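Pirin family protein (Acinetobacter baumannii, PDB 6D0P) binds one metal ion per subunit, manganese or probably iron, and probably acts as a cupin-type quercetin 2,3-dioxygenase. Local coordinates at residues Gln59-His64 with His108-Ser113; Glu70-Ala75 with Gly95-Met100; Gly78-Lys83 with Gly121-Val126. All coordinates share one frame; numbering follows the deposited sequence. Where two conformers were deposited one is given.

Interaction 1: Gln59-His64 with His108-Ser113; sequences QGVGSH and HEEFHS. With MN (manganese (II) ion), chain G.
The carbonyl oxygen of H108 takes a hydrogen bond of 2.9 Å from H64 N, and S63 CA, 3.3 Å from H108 O, adds a weaker CA-H...O contact. Further along, V61 N bonds E110 O at 2.7 Å. Between these antiparallel pairs the register slips by one residue, a beta bulge, just where 59-64 turns a corner. H64 ND1 uses that turn, donating in its own ring plane to G62 O at 2.8 Å, nearly straight at 174°. This fixes the ring's rotation and presents NE2 to manganese. H64 NE2 and E110 OE1 each lie 2.2 Å from the ion, and H108 NE2 lies 2.3 Å from it. Around the ion the edge of the H108 ring faces the H64 ring in an offset edge-to-face pair, planes at 63°. H66 and two waters complete six ligands; Q127 NE2 bonds E110 OE2, which does not bind the ion, and metal-bound water 3 donates to it weakly. At the far end H112 N bonds Q59 O, which also sits over one face of the H112 ring. Three histidines and a glutamate give the usual cupin site; its two water positions are probably where exchangeable ligands would enter.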
ATOM      1  N   GLN A  59     -11.554  -0.651  17.985  1.00 17.25           N
ATOM      2  CA  GLN A  59     -11.386  -1.791  17.105  1.00 17.64           C
ATOM      3  C   GLN A  59     -10.212  -1.504  16.171  1.00 16.87           C
ATOM      4  O   GLN A  59     -10.119  -0.449  15.589  1.00 16.10           O
ATOM      5  CB  GLN A  59     -12.671  -2.053  16.329  1.00 17.69           C
ATOM      6  CG  GLN A  59     -13.834  -2.405  17.238  1.00 19.12           C
ATOM      7  CD  GLN A  59     -15.079  -2.847  16.501  1.00 20.38           C
ATOM      8  OE1 GLN A  59     -15.748  -2.068  15.816  1.00 21.48           O
ATOM      9  NE2 GLN A  59     -15.451  -4.089  16.730  1.00 19.58           N
ATOM     10  N   GLY A  60      -9.313  -2.449  16.094  1.00 16.52           N
ATOM     11  CA  GLY A  60      -8.142  -2.319  15.254  1.00 18.01           C
ATOM     12  C   GLY A  60      -7.068  -3.252  15.754  1.00 19.84           C
ATOM     13  O   GLY A  60      -7.378  -4.383  16.153  1.00 21.91           O
ATOM     14  N   VAL A  61      -5.846  -2.774  15.819  1.00 19.96           N
ATOM     15  CA  VAL A  61      -4.771  -3.628  16.267  1.00 22.71           C
ATOM     16  C   VAL A  61      -3.938  -2.875  17.312  1.00 21.13           C
ATOM     17  O   VAL A  61      -3.625  -1.693  17.159  1.00 19.91           O
ATOM     18  CB  VAL A  61      -3.942  -4.107  15.058  1.00 26.91           C
ATOM     19  CG1 VAL A  61      -3.151  -2.971  14.430  1.00 27.86           C
ATOM     20  CG2 VAL A  61      -3.025  -5.261  15.413  1.00 30.02           C
ATOM     21  N   GLY A  62      -3.590  -3.579  18.376  1.00 21.77           N
ATOM     22  CA  GLY A  62      -2.802  -3.030  19.429  1.00 23.12           C
ATOM     23  C   GLY A  62      -1.326  -2.926  19.057  1.00 22.82           C
ATOM     24  O   GLY A  62      -0.897  -3.265  17.934  1.00 21.02           O
ATOM     25  N   SER A  63      -0.593  -2.435  20.044  1.00 23.16           N
ATOM     26  CA  SER A  63       0.832  -2.121  19.984  1.00 23.23           C
ATOM     27  C   SER A  63       1.619  -3.236  19.284  1.00 20.82           C
ATOM     28  O   SER A  63       1.566  -4.369  19.679  1.00 20.03           O
ATOM     29  CB  SER A  63       1.360  -1.878  21.361  1.00 24.76           C
ATOM     30  OG  SER A  63       2.714  -1.510  21.287  1.00 29.19           O
ATOM     31  N   HIS A  64       2.339  -2.881  18.228  1.00 18.96           N
ATOM     32  CA  HIS A  64       3.162  -3.816  17.493  1.00 18.19           C
ATOM     33  C   HIS A  64       4.338  -3.045  16.881  1.00 17.66           C
ATOM     34  O   HIS A  64       4.240  -1.858  16.620  1.00 16.88           O
ATOM     35  CB  HIS A  64       2.365  -4.546  16.402  1.00 18.38           C
ATOM     36  CG  HIS A  64       1.802  -3.635  15.363  1.00 17.38           C
ATOM     37  ND1 HIS A  64       0.607  -2.976  15.542  1.00 17.14           N
ATOM     38  CD2 HIS A  64       2.253  -3.281  14.135  1.00 16.95           C
ATOM     39  CE1 HIS A  64       0.348  -2.245  14.474  1.00 16.46           C
ATOM     40  NE2 HIS A  64       1.346  -2.409  13.598  1.00 16.39           N
ATOM     41  N   HIS A 108       3.701   0.967  17.405  1.00 15.94           N
ATOM     42  CA  HIS A 108       2.473   1.729  17.249  1.00 16.16           C
ATOM     43  C   HIS A 108       1.230   0.842  17.268  1.00 16.82           C
ATOM     44  O   HIS A 108       1.281  -0.392  17.184  1.00 16.00           O
ATOM     45  CB  HIS A 108       2.582   2.613  15.997  1.00 16.27           C
ATOM     46  CG  HIS A 108       2.353   1.942  14.682  1.00 15.64           C
ATOM     47  ND1 HIS A 108       1.940   2.651  13.574  1.00 17.02           N
ATOM     48  CD2 HIS A 108       2.399   0.648  14.304  1.00 15.77           C
ATOM     49  CE1 HIS A 108       1.788   1.806  12.561  1.00 16.29           C
ATOM     50  NE2 HIS A 108       2.052   0.584  12.988  1.00 15.33           N
ATOM     51  N   GLU A 109       0.106   1.535  17.414  1.00 17.34           N
ATOM     52  CA  GLU A 109      -1.199   0.949  17.355  1.00 18.66           C
ATOM     53  C   GLU A 109      -1.972   1.658  16.233  1.00 17.80           C
ATOM     54  O   GLU A 109      -1.696   2.820  15.922  1.00 16.63           O
ATOM     55  CB  GLU A 109      -1.926   1.088  18.692  1.00 22.44           C
ATOM     56  CG  GLU A 109      -2.149   2.530  19.085  1.00 27.21           C
ATOM     57  CD  GLU A 109      -2.762   2.737  20.460  1.00 33.67           C
ATOM     58  OE1 GLU A 109      -3.526   3.727  20.619  1.00 38.53           O
ATOM     59  OE2 GLU A 109      -2.483   1.911  21.359  1.00 34.14           O
ATOM     60  N   GLU A 110      -2.909   0.937  15.633  1.00 16.39           N
ATOM     61  CA  GLU A 110      -3.739   1.429  14.529  1.00 16.74           C
ATOM     62  C   GLU A 110      -5.177   0.985  14.813  1.00 16.63           C
ATOM     63  O   GLU A 110      -5.457  -0.202  14.947  1.00 15.85           O
ATOM     64  CB  GLU A 110      -3.255   0.886  13.171  1.00 17.91           C
ATOM     65  CG  GLU A 110      -1.831   1.282  12.803  1.00 20.14           C
ATOM     66  CD  GLU A 110      -1.165   0.523  11.649  1.00 22.28           C
ATOM     67  OE1 GLU A 110      -0.558  -0.576  11.887  1.00 21.26           O
ATOM     68  OE2 GLU A 110      -1.205   1.054  10.520  1.00 25.46           O
ATOM     69  N   PHE A 111      -6.102   1.920  14.767  0.50 17.00           N
ATOM     70  CA  PHE A 111      -7.471   1.568  15.088  0.50 17.03           C
ATOM     71  C   PHE A 111      -8.419   2.574  14.447  0.50 16.70           C
ATOM     72  O   PHE A 111      -7.999   3.668  14.017  0.50 16.25           O
ATOM     73  CB  PHE A 111      -7.626   1.556  16.603  0.50 17.74           C
ATOM     74  CG  PHE A 111      -7.082   2.801  17.248  0.50 17.57           C
ATOM     75  CD1 PHE A 111      -5.755   2.877  17.637  0.50 17.94           C
ATOM     76  CD2 PHE A 111      -7.888   3.905  17.443  0.50 18.26           C
ATOM     77  CE1 PHE A 111      -5.258   4.035  18.209  0.50 17.90           C
ATOM     78  CE2 PHE A 111      -7.393   5.053  18.037  0.50 18.71           C
ATOM     79  CZ  PHE A 111      -6.077   5.116  18.416  0.50 18.08           C
ATOM     80  N   HIS A 112      -9.693   2.223  14.443  1.00 15.65           N
ATOM     81  CA  HIS A 112     -10.663   3.090  13.826  1.00 15.09           C
ATOM     82  C   HIS A 112     -10.664   4.425  14.588  1.00 15.40           C
ATOM     83  O   HIS A 112     -10.549   4.446  15.824  1.00 15.17           O
ATOM     84  CB  HIS A 112     -12.065   2.480  13.844  1.00 14.85           C
ATOM     85  CG  HIS A 112     -12.208   1.186  13.106  1.00 14.61           C
ATOM     86  ND1 HIS A 112     -13.336   0.399  13.242  1.00 14.14           N
ATOM     87  CD2 HIS A 112     -11.368   0.514  12.289  1.00 14.13           C
ATOM     88  CE1 HIS A 112     -13.186  -0.704  12.529  1.00 14.79           C
ATOM     89  NE2 HIS A 112     -11.985  -0.654  11.927  1.00 13.65           N
ATOM     90  N   SER A 113     -10.780   5.529  13.890  1.00 15.66           N
ATOM     91  CA  SER A 113     -10.815   6.817  14.564  1.00 16.45           C
ATOM     92  C   SER A 113     -12.019   6.881  15.510  1.00 18.01           C
ATOM     93  O   SER A 113     -13.025   6.226  15.270  1.00 17.11           O
ATOM     94  CB  SER A 113     -10.893   7.931  13.582  1.00 17.64           C
ATOM     95  OG  SER A 113     -12.218   8.110  13.123  1.00 17.82           O
TER
HETATM   96 MN    MN G 303       1.547  -1.259  11.785  1.00 25.34          MN
HETATM   97  O   HOH W   1     -15.194   0.705  15.065  1.00 20.73           O
HETATM   98  O   HOH W   2      -1.947  -0.432  21.924  1.00 41.03           O
HETATM   99  O   HOH W   3       1.401   0.210   9.812  1.00 24.88           O
HETATM  100  O   HOH W   4       0.788  -2.721  10.290  1.00 23.58           O

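Interaction 2: Glu70-Ala75 with Gly95-Met100; sequences ETVTIA and GDVQWM
A methyl group of V72 sits on the indole of W99: CG2 lies 3.5 Å from the centroid of the six-membered ring and 14° off its normal, a CH-pi contact over the face. The two residues form a non-hydrogen-bonded antiparallel pair. W99 CG stands anti to its backbone N (chi1 -166°), which carries the indole across V72, one face against CG2. The other V72 methyl, CG1, meets V97 CG1 at 3.8 Å, and V97 CG2 lies beside I74 CG1, so four side chains make one apolar strip.

At the edge of the indole, W99 NE1 donates to E70 OE1 at 2.9 Å. The acceptor is near the ring plane, but the donor approaches from above the carboxylate, 59° out of its plane; T101 OG1 bonds the second oxygen, OE2, so both ends of the group are held. On the other face of the sheet, water 5 joins T71 OG1 and T73 OG1 at 2.9 and 2.8 Å, with a weak bond to Q98 O. The CE methyl of M100, a selenomethionine, comes within 3.3 Å of T71 OG1. Backbone bonds pair T71 with M100 and T73 with Q98; at the end, G95 N closes on A75 O.

From the neighbouring strand 121-131, Q127 NE2 bonds T73 OG1. The pair of strands is a wall of the N-terminal cupin beta-sandwich, with the T71 and M100 face turned inward to the metal site.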
ATOM      1  N   GLU A  70       8.633   0.683   5.049  1.00 13.64           N
ATOM      2  CA  GLU A  70       7.617   1.711   5.180  1.00 13.60           C
ATOM      3  C   GLU A  70       6.225   1.092   5.066  1.00 12.97           C
ATOM      4  O   GLU A  70       6.056   0.095   4.360  1.00 12.25           O
ATOM      5  CB  GLU A  70       7.758   2.759   4.081  1.00 14.55           C
ATOM      6  CG  GLU A  70       9.160   3.288   3.924  1.00 15.92           C
ATOM      7  CD  GLU A  70       9.259   4.499   3.015  1.00 17.33           C
ATOM      8  OE1 GLU A  70       9.069   4.338   1.782  1.00 17.46           O
ATOM      9  OE2 GLU A  70       9.474   5.602   3.547  1.00 19.08           O
ATOM     10  N   THR A  71       5.246   1.666   5.776  1.00 13.67           N
ATOM     11  CA  THR A  71       3.850   1.240   5.640  1.00 14.66           C
ATOM     12  C   THR A  71       3.062   2.426   5.114  1.00 14.77           C
ATOM     13  O   THR A  71       3.216   3.577   5.591  1.00 15.95           O
ATOM     14  CB  THR A  71       3.223   0.673   6.931  1.00 16.48           C
ATOM     15  OG1 THR A  71       3.112   1.715   7.905  1.00 21.71           O
ATOM     16  CG2 THR A  71       4.033  -0.467   7.508  1.00 17.31           C
ATOM     17  N   VAL A  72       2.255   2.169   4.102  1.00 13.07           N
ATOM     18  CA  VAL A  72       1.448   3.199   3.496  1.00 13.85           C
ATOM     19  C   VAL A  72      -0.009   2.833   3.737  1.00 14.26           C
ATOM     20  O   VAL A  72      -0.454   1.764   3.290  1.00 13.76           O
ATOM     21  CB  VAL A  72       1.737   3.344   1.998  1.00 14.68           C
ATOM     22  CG1 VAL A  72       0.946   4.495   1.396  1.00 15.61           C
ATOM     23  CG2 VAL A  72       3.229   3.498   1.727  1.00 15.69           C
ATOM     24  N   THR A  73      -0.735   3.696   4.433  1.00 13.57           N
ATOM     25  CA  THR A  73      -2.140   3.443   4.713  1.00 15.18           C
ATOM     26  C   THR A  73      -2.973   4.447   3.913  1.00 15.18           C
ATOM     27  O   THR A  73      -2.766   5.670   4.025  1.00 13.35           O
ATOM     28  CB  THR A  73      -2.412   3.513   6.221  1.00 17.58           C
ATOM     29  OG1 THR A  73      -1.543   2.587   6.878  1.00 19.11           O
ATOM     30  CG2 THR A  73      -3.842   3.191   6.584  1.00 19.37           C
ATOM     31  N   ILE A  74      -3.887   3.926   3.114  1.00 13.98           N
ATOM     32  CA  ILE A  74      -4.725   4.716   2.230  1.00 15.00           C
ATOM     33  C   ILE A  74      -6.175   4.496   2.657  1.00 15.18           C
ATOM     34  O   ILE A  74      -6.676   3.387   2.538  1.00 14.94           O
ATOM     35  CB  ILE A  74      -4.492   4.280   0.767  1.00 17.35           C
ATOM     36  CG1 ILE A  74      -3.013   4.317   0.365  1.00 18.56           C
ATOM     37  CG2 ILE A  74      -5.364   5.084  -0.200  1.00 17.57           C
ATOM     38  CD1 ILE A  74      -2.745   3.667  -1.000  1.00 19.51           C
ATOM     39  N   ALA A  75      -6.848   5.535   3.161  1.00 14.60           N
ATOM     40  CA  ALA A  75      -8.226   5.394   3.655  1.00 15.63           C
ATOM     41  C   ALA A  75      -9.211   5.690   2.515  1.00 15.44           C
ATOM     42  O   ALA A  75      -9.172   6.774   1.955  1.00 17.62           O
ATOM     43  CB  ALA A  75      -8.460   6.331   4.824  1.00 15.92           C
ATOM     44  N   GLY A  95      -9.716   9.595   2.089  1.00 18.19           N
ATOM     45  CA  GLY A  95      -8.970  10.303   1.039  1.00 18.91           C
ATOM     46  C   GLY A  95      -7.555  10.667   1.453  1.00 18.09           C
ATOM     47  O   GLY A  95      -6.739  11.038   0.576  1.00 18.07           O
ATOM     48  N   ASP A  96      -7.240  10.579   2.745  1.00 16.77           N
ATOM     49  CA  ASP A  96      -5.876  10.891   3.221  1.00 16.46           C
ATOM     50  C   ASP A  96      -4.969   9.674   3.063  1.00 15.57           C
ATOM     51  O   ASP A  96      -5.441   8.527   2.851  1.00 15.59           O
ATOM     52  CB  ASP A  96      -5.833  11.274   4.707  1.00 17.46           C
ATOM     53  CG  ASP A  96      -6.548  12.559   5.095  1.00 21.07           C
ATOM     54  OD1 ASP A  96      -7.002  13.289   4.171  1.00 21.39           O
ATOM     55  OD2 ASP A  96      -6.626  12.829   6.344  1.00 21.86           O
ATOM     56  N   VAL A  97      -3.664   9.928   3.173  1.00 15.00           N
ATOM     57  CA  VAL A  97      -2.676   8.867   3.162  1.00 14.89           C
ATOM     58  C   VAL A  97      -1.645   9.113   4.281  1.00 14.81           C
ATOM     59  O   VAL A  97      -1.307  10.278   4.589  1.00 14.65           O
ATOM     60  CB  VAL A  97      -1.965   8.801   1.794  1.00 15.56           C
ATOM     61  CG1 VAL A  97      -0.794   7.835   1.821  1.00 15.85           C
ATOM     62  CG2 VAL A  97      -2.934   8.470   0.674  1.00 15.59           C
ATOM     63  N   GLN A  98      -1.190   8.033   4.924  1.00 14.35           N
ATOM     64  CA  GLN A  98      -0.043   8.088   5.834  1.00 13.69           C
ATOM     65  C   GLN A  98       1.070   7.225   5.228  1.00 13.38           C
ATOM     66  O   GLN A  98       0.871   6.015   5.004  1.00 14.02           O
ATOM     67  CB  GLN A  98      -0.397   7.609   7.244  1.00 14.41           C
ATOM     68  CG  GLN A  98       0.813   7.441   8.164  1.00 14.14           C
ATOM     69  CD  GLN A  98       1.699   8.659   8.313  1.00 15.84           C
ATOM     70  OE1 GLN A  98       2.899   8.596   8.033  1.00 15.66           O
ATOM     71  NE2 GLN A  98       1.145   9.764   8.819  1.00 15.99           N
ATOM     72  N   TRP A  99       2.175   7.867   4.859  1.00 12.76           N
ATOM     73  CA  TRP A  99       3.359   7.193   4.341  1.00 12.98           C
ATOM     74  C   TRP A  99       4.380   7.171   5.480  1.00 12.85           C
ATOM     75  O   TRP A  99       5.105   8.143   5.680  1.00 12.98           O
ATOM     76  CB  TRP A  99       3.886   7.917   3.090  1.00 13.86           C
ATOM     77  CG  TRP A  99       4.883   7.117   2.312  1.00 14.40           C
ATOM     78  CD1 TRP A  99       6.160   6.815   2.690  1.00 14.67           C
ATOM     79  CD2 TRP A  99       4.706   6.542   1.005  1.00 14.12           C
ATOM     80  NE1 TRP A  99       6.777   6.066   1.718  1.00 15.16           N
ATOM     81  CE2 TRP A  99       5.917   5.896   0.672  1.00 14.81           C
ATOM     82  CE3 TRP A  99       3.649   6.504   0.089  1.00 14.78           C
ATOM     83  CZ2 TRP A  99       6.094   5.207  -0.525  1.00 15.48           C
ATOM     84  CZ3 TRP A  99       3.828   5.827  -1.096  1.00 15.92           C
ATOM     85  CH2 TRP A  99       5.028   5.179  -1.392  1.00 15.74           C
HETATM   86  N   MSE A 100       4.364   6.111   6.270  1.00 12.96           N
HETATM   87  CA  MSE A 100       5.207   6.031   7.455  1.00 13.79           C
HETATM   88  C   MSE A 100       6.438   5.217   7.222  1.00 13.51           C
HETATM   89  O   MSE A 100       6.369   4.044   6.787  1.00 14.60           O
HETATM   90  CB  MSE A 100       4.441   5.378   8.610  1.00 15.13           C
HETATM   91  CG  MSE A 100       5.314   5.344   9.877  1.00 18.17           C
HETATM   92 SE   MSE A 100       4.415   4.315  11.328  1.00 23.32          SE
HETATM   93  CE  MSE A 100       4.765   2.542  10.614  1.00 21.20           C
TER
HETATM   94  O   HOH W   5       0.975   3.674   7.423  1.00 20.79           O

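Interaction 3: Gly78-Lys83 with Gly121-Val126; sequences GEVTHK and GLFEMV
The F123 ring is met at its edge: V80 CG2 lies close to the ring plane, 3.6 Å from F123 CZ, and E79 O also approaches in plane, 3.9 Å from F123 CE1. G78 CA comes in obliquely beside F123 CD1, at 4.4 Å. The ring of H112 meets F123 from outside the two segments, with planes about 35° apart, and F52 also packs against the phenyl group. F123 CG stands anti to its own backbone N (chi1 -178°), and this carries the ring out from its strand to the start of 78-83. The V80 and F123 side chains cross at about a right angle, and the CG2 methyl meets the CZ-CE1 corner of the ring. In one of the two conformers of M125, a selenomethionine, the same methyl, V80 CG2, also faces the selenium, 3.9 Å from M125 SE. F23 packs against both V80 and M125.

The two segments belong to different sheets of the cupin sandwich. Strand 121-131 runs beside 69-75, and the chain leaving 69-75 passes through G78 before strand 80-84 joins 106-112 in the facing sheet. The touching parts run 46° apart and share no backbone pairing: G78 N stays 3.7 Å from L122 O, too long for a bond. Instead, contact is made where the chain passes from one sheet to the other. At the backbone angles of G78 a CB would jam against the preceding carbonyl and run into F123 CD1, so glycine suits the place. E79 directs its CB away from 121-126, and its OE1 bonds S113 OG. Its backbone N is buried here with no polar partner in the model. Deeper in the sandwich, the V80 side chain lies about 4 Å from that of E110, one of the manganese ligands, at their nearest atoms.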
ATOM      1  N   GLY A  78     -14.344   5.448   5.847  1.00 16.49           N
ATOM      2  CA  GLY A  78     -13.985   5.393   7.263  1.00 18.23           C
ATOM      3  C   GLY A  78     -12.646   6.074   7.527  1.00 18.88           C
ATOM      4  O   GLY A  78     -12.072   6.721   6.633  1.00 18.81           O
ATOM      5  N   GLU A  79     -12.120   5.911   8.747  1.00 18.34           N
ATOM      6  CA  GLU A  79     -10.935   6.649   9.186  1.00 18.00           C
ATOM      7  C   GLU A  79     -10.099   5.786  10.126  1.00 17.54           C
ATOM      8  O   GLU A  79     -10.653   5.005  10.875  1.00 16.75           O
ATOM      9  CB  GLU A  79     -11.307   7.887  10.005  1.00 19.94           C
ATOM     10  CG  GLU A  79     -12.275   8.850   9.353  1.00 21.31           C
ATOM     11  CD  GLU A  79     -12.469  10.158  10.120  1.00 25.95           C
ATOM     12  OE1 GLU A  79     -12.201  10.192  11.374  1.00 24.23           O
ATOM     13  OE2 GLU A  79     -12.918  11.161   9.469  1.00 25.44           O
ATOM     14  N   VAL A  80      -8.777   5.995  10.111  1.00 17.32           N
ATOM     15  CA  VAL A  80      -7.849   5.256  10.958  1.00 18.40           C
ATOM     16  C   VAL A  80      -7.038   6.245  11.794  1.00 19.22           C
ATOM     17  O   VAL A  80      -6.495   7.217  11.260  1.00 20.52           O
ATOM     18  CB  VAL A  80      -6.930   4.364  10.104  1.00 19.30           C
ATOM     19  CG1 VAL A  80      -5.798   3.728  10.907  1.00 20.83           C
ATOM     20  CG2 VAL A  80      -7.715   3.296   9.364  1.00 20.90           C
ATOM     21  N   THR A  81      -6.986   6.011  13.106  1.00 18.62           N
ATOM     22  CA  THR A  81      -6.139   6.763  13.999  1.00 18.71           C
ATOM     23  C   THR A  81      -4.958   5.854  14.389  1.00 20.68           C
ATOM     24  O   THR A  81      -5.140   4.644  14.623  1.00 22.58           O
ATOM     25  CB  THR A  81      -6.903   7.267  15.223  1.00 19.98           C
ATOM     26  OG1 THR A  81      -7.857   8.231  14.770  1.00 20.07           O
ATOM     27  CG2 THR A  81      -6.006   7.918  16.263  1.00 20.73           C
ATOM     28  N   HIS A  82      -3.758   6.409  14.405  1.00 18.38           N
ATOM     29  CA  HIS A  82      -2.572   5.650  14.769  1.00 18.42           C
ATOM     30  C   HIS A  82      -1.814   6.463  15.819  1.00 18.44           C
ATOM     31  O   HIS A  82      -1.909   7.677  15.848  1.00 17.72           O
ATOM     32  CB  HIS A  82      -1.727   5.292  13.543  1.00 19.94           C
ATOM     33  CG  HIS A  82      -1.346   6.468  12.711  1.00 20.53           C
ATOM     34  ND1 HIS A  82      -0.111   7.062  12.800  1.00 21.20           N
ATOM     35  CD2 HIS A  82      -2.058   7.199  11.822  1.00 21.34           C
ATOM     36  CE1 HIS A  82      -0.069   8.102  11.984  1.00 22.14           C
ATOM     37  NE2 HIS A  82      -1.250   8.203  11.363  1.00 20.71           N
ATOM     38  N   LYS A  83      -1.105   5.762  16.687  1.00 18.36           N
ATOM     39  CA  LYS A  83      -0.383   6.370  17.778  1.00 20.63           C
ATOM     40  C   LYS A  83       0.839   5.502  18.079  1.00 19.21           C
ATOM     41  O   LYS A  83       0.685   4.285  18.192  1.00 16.84           O
ATOM     42  CB  LYS A  83      -1.253   6.450  19.041  1.00 26.01           C
ATOM     43  CG  LYS A  83      -0.531   7.016  20.254  1.00 31.61           C
ATOM     44  CD  LYS A  83      -1.414   7.502  21.386  1.00 39.28           C
ATOM     45  CE  LYS A  83      -2.147   6.398  22.112  1.00 42.94           C
ATOM     46  NZ  LYS A  83      -2.847   6.933  23.306  1.00 48.99           N
ATOM     47  N   GLY A 121     -20.466   2.496   9.999  1.00 19.12           N
ATOM     48  CA  GLY A 121     -20.585   2.539   8.540  1.00 19.59           C
ATOM     49  C   GLY A 121     -19.535   1.657   7.867  1.00 19.31           C
ATOM     50  O   GLY A 121     -18.885   0.860   8.538  1.00 17.76           O
ATOM     51  N   LEU A 122     -19.368   1.811   6.551  1.00 17.93           N
ATOM     52  CA  LEU A 122     -18.439   0.979   5.800  1.00 18.43           C
ATOM     53  C   LEU A 122     -17.011   1.477   6.018  1.00 16.44           C
ATOM     54  O   LEU A 122     -16.732   2.670   6.036  1.00 16.75           O
ATOM     55  CB  LEU A 122     -18.775   1.005   4.303  1.00 18.40           C
ATOM     56  CG  LEU A 122     -20.121   0.407   3.901  1.00 21.76           C
ATOM     57  CD1 LEU A 122     -20.416   0.666   2.430  1.00 23.38           C
ATOM     58  CD2 LEU A 122     -20.164  -1.081   4.206  1.00 23.36           C
ATOM     59  N   PHE A 123     -16.126   0.518   6.151  1.00 16.01           N
ATOM     60  CA  PHE A 123     -14.722   0.752   6.320  1.00 15.15           C
ATOM     61  C   PHE A 123     -14.021   0.152   5.105  1.00 14.27           C
ATOM     62  O   PHE A 123     -14.288  -0.994   4.758  1.00 14.55           O
ATOM     63  CB  PHE A 123     -14.240   0.098   7.617  1.00 16.24           C
ATOM     64  CG  PHE A 123     -12.786   0.319   7.932  1.00 16.42           C
ATOM     65  CD1 PHE A 123     -12.356   1.514   8.495  1.00 18.89           C
ATOM     66  CD2 PHE A 123     -11.851  -0.669   7.688  1.00 17.68           C
ATOM     67  CE1 PHE A 123     -11.024   1.719   8.812  1.00 19.64           C
ATOM     68  CE2 PHE A 123     -10.517  -0.468   8.007  1.00 19.13           C
ATOM     69  CZ  PHE A 123     -10.102   0.726   8.561  1.00 19.42           C
ATOM     70  N   GLU A 124     -13.138   0.903   4.469  1.00 13.67           N
ATOM     71  CA  GLU A 124     -12.421   0.398   3.307  1.00 13.87           C
ATOM     72  C   GLU A 124     -11.053   1.071   3.288  1.00 14.27           C
ATOM     73  O   GLU A 124     -10.974   2.297   3.382  1.00 13.48           O
ATOM     74  CB  GLU A 124     -13.199   0.690   2.017  1.00 15.09           C
ATOM     75  CG  GLU A 124     -12.517   0.151   0.755  1.00 15.33           C
ATOM     76  CD  GLU A 124     -13.182   0.565  -0.553  1.00 17.10           C
ATOM     77  OE1 GLU A 124     -13.970   1.554  -0.524  1.00 17.68           O
ATOM     78  OE2 GLU A 124     -12.894  -0.092  -1.608  1.00 18.33           O
HETATM   79  N   MSE A 125      -9.994   0.275   3.189  0.70 14.93           N
HETATM   80  CA  MSE A 125      -8.645   0.829   3.161  0.70 16.92           C
HETATM   81  C   MSE A 125      -7.692  -0.125   2.527  0.70 15.30           C
HETATM   82  O   MSE A 125      -8.024  -1.276   2.308  0.70 14.50           O
HETATM   83  CB  MSE A 125      -8.165   1.211   4.576  0.70 21.51           C
HETATM   84  CG  MSE A 125      -7.905   0.042   5.509  0.70 28.32           C
HETATM   85 SE   MSE A 125      -6.563   0.503   6.909  0.70 41.58          SE
HETATM   86  CE  MSE A 125      -5.267  -0.806   6.230  0.70 41.83           C
ATOM     87  N   VAL A 126      -6.514   0.387   2.192  1.00 13.86           N
ATOM     88  CA  VAL A 126      -5.393  -0.411   1.693  1.00 13.98           C
ATOM     89  C   VAL A 126      -4.176  -0.116   2.580  1.00 13.85           C
ATOM     90  O   VAL A 126      -3.943   1.077   2.965  1.00 14.44           O
ATOM     91  CB  VAL A 126      -5.060  -0.102   0.218  1.00 14.67           C
ATOM     92  CG1 VAL A 126      -3.637  -0.519  -0.145  1.00 14.42           C
ATOM     93  CG2 VAL A 126      -6.060  -0.763  -0.716  1.00 16.05           C
TER

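All three contacts lie in one cupin domain, but at different depths. Interaction 2 is the buried one, two neighbouring strands of a single sheet held by backbone bonds, an apolar strip and one indole-to-carboxylate bond. Interaction 1, partly exposed at its 59-64 side, pairs strands of the facing sheet and adds metal coordination. Interaction 3 bridges the two sheets, mainly by apolar contacts, where the chain passes from one to the other. They share elements: T81 N probably bonds F111 O, joining interactions 3 and 1 in one sheet, and I74 N probably bonds V126 O, joining 2 and 3 in the other. Across the interior, M100 CE packs 3.6 Å from H108 CE1, linking interaction 2 to the metal site.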